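Local coordinates for spondin-1 (Homo sapiens, PDB 2ZOU), which is a secreted extracellular-matrix glycoprotein, F-spondin, that probably acts in cell adhesion, here represented by its reeler domain, at residues L26-E29 and G30-F34. Sequence-based numbering, arbitrary orientation. Where two conformers were deposited one is given.
Sequences LRVE and GDPDF
Arg27 and Asp31 join in a salt bridge round the bend of the chain, NH2 to OD1 at 2.8 Å, in one of two modelled conformers of Arg27, so its permanence is in doubt. The guanidinium and carboxylate planes are nearly parallel, 6° apart, but stepped rather than coplanar: NH2 meets the syn side of OD1 from well out of the carboxylate plane, and the N-H points well off line (134°). In this conformer Arg27 reaches forward because its chain folds at chi3 after an extended chi2. A water lying in line with the guanidinium plane donates to Asp31 OD1 and accepts from Val28 N, 2.9 Å away, so the carboxylate is also tied to the strand backbone. The bend itself is a type II beta turn, Val28 to Asp31, closed by Asp31 N on Val28 O (2.9 Å); Gly30 takes its positive-phi position. Here strand 24-28, paired with strand 40-47 in the reeler beta-sandwich, runs out into the loop. Val28 makes the apolar contact: its CG1, anti to the backbone N (chi1 179°), packs on Pro32 CD at 3.6 Å, the two side chains crossing at about a right angle. Buried Val28 also touches Tyr41 and, on strand 120-127 of the other sheet, Leu122.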
loop_
_atom_site.group_PDB
_atom_site.type_symbol
_atom_site.label_atom_id
_atom_site.label_comp_id
_atom_site.label_asym_id
_atom_site.label_seq_id
_atom_site.Cartn_x
_atom_site.Cartn_y
_atom_site.Cartn_z
ATOM N N LEU A 26 0.147 -2.984 -7.496
ATOM C CA LEU A 26 0.965 -2.757 -6.309
ATOM C C LEU A 26 2.020 -3.849 -6.277
ATOM O O LEU A 26 1.690 -5.041 -6.305
ATOM C CB LEU A 26 0.092 -2.845 -5.059
ATOM C CG LEU A 26 0.794 -2.483 -3.740
ATOM C CD1 LEU A 26 1.195 -1.014 -3.714
ATOM C CD2 LEU A 26 -0.121 -2.769 -2.585
ATOM N N ARG A 27 3.284 -3.451 -6.296
ATOM C CA ARG A 27 4.380 -4.405 -6.371
ATOM C C ARG A 27 5.405 -4.078 -5.320
ATOM O O ARG A 27 5.434 -2.983 -4.784
ATOM C CB ARG A 27 5.036 -4.377 -7.743
ATOM C CG ARG A 27 4.068 -4.692 -8.862
ATOM C CD ARG A 27 4.752 -5.229 -10.080
ATOM N NE ARG A 27 5.435 -6.494 -9.814
ATOM C CZ ARG A 27 5.898 -7.299 -10.763
ATOM N NH1 ARG A 27 5.739 -6.982 -12.043
ATOM N NH2 ARG A 27 6.512 -8.423 -10.432
ATOM N N VAL A 28 6.246 -5.054 -5.023
ATOM C CA VAL A 28 7.424 -4.817 -4.215
ATOM C C VAL A 28 8.624 -5.138 -5.103
ATOM O O VAL A 28 8.723 -6.248 -5.669
ATOM C CB VAL A 28 7.429 -5.703 -2.976
ATOM C CG1 VAL A 28 8.700 -5.451 -2.165
ATOM C CG2 VAL A 28 6.189 -5.376 -2.125
ATOM N N GLU A 29 9.522 -4.163 -5.261
ATOM C CA GLU A 29 10.689 -4.350 -6.116
ATOM C C GLU A 29 11.503 -5.556 -5.652
ATOM O O GLU A 29 11.738 -5.722 -4.445
ATOM C CB GLU A 29 11.568 -3.096 -6.130
ATOM C CG GLU A 29 10.964 -1.933 -6.915
ATOM C CD GLU A 29 11.940 -0.779 -7.147
ATOM O OE1 GLU A 29 13.055 -0.791 -6.569
ATOM O OE2 GLU A 29 11.593 0.133 -7.929
ATOM N N GLY A 30 11.923 -6.381 -6.609
ATOM C CA GLY A 30 12.662 -7.598 -6.312
ATOM C C GLY A 30 11.755 -8.797 -6.079
ATOM O O GLY A 30 12.260 -9.891 -5.871
ATOM N N ASP A 31 10.426 -8.583 -6.100
ATOM C CA ASP A 31 9.464 -9.703 -5.978
ATOM C C ASP A 31 9.814 -10.689 -4.846
ATOM O O ASP A 31 10.007 -11.888 -5.080
ATOM C CB ASP A 31 9.366 -10.446 -7.315
ATOM C CG ASP A 31 8.856 -9.564 -8.438
ATOM O OD1 ASP A 31 8.165 -8.558 -8.164
ATOM O OD2 ASP A 31 9.168 -9.882 -9.609
ATOM N N PRO A 32 9.903 -10.192 -3.603
ATOM C CA PRO A 32 10.226 -11.102 -2.492
ATOM C C PRO A 32 9.147 -12.162 -2.262
ATOM O O PRO A 32 7.961 -11.875 -2.412
ATOM C CB PRO A 32 10.312 -10.156 -1.288
ATOM C CG PRO A 32 9.478 -8.990 -1.672
ATOM C CD PRO A 32 9.723 -8.804 -3.142
ATOM N N ASP A 33 9.595 -13.368 -1.938
ATOM C CA ASP A 33 8.711 -14.488 -1.633
ATOM C C ASP A 33 8.165 -14.406 -0.207
ATOM O O ASP A 33 7.139 -15.017 0.098
ATOM C CB ASP A 33 9.466 -15.810 -1.808
ATOM C CG ASP A 33 9.603 -16.239 -3.262
ATOM O OD1 ASP A 33 8.952 -15.648 -4.151
ATOM O OD2 ASP A 33 10.361 -17.203 -3.500
ATOM N N PHE A 34 8.868 -13.667 0.648
ATOM C CA PHE A 34 8.540 -13.510 2.065
ATOM C C PHE A 34 9.234 -12.256 2.551
ATOM O O PHE A 34 10.126 -11.758 1.865
ATOM C CB PHE A 34 9.030 -14.711 2.884
ATOM C CG PHE A 34 10.488 -15.039 2.701
ATOM C CD1 PHE A 34 11.467 -14.399 3.463
ATOM C CD2 PHE A 34 10.882 -16.016 1.785
ATOM C CE1 PHE A 34 12.820 -14.708 3.310
ATOM C CE2 PHE A 34 12.242 -16.336 1.615
ATOM C CZ PHE A 34 13.209 -15.679 2.386
HETATM O O HOH W 1 5.977 -7.635 -6.404
#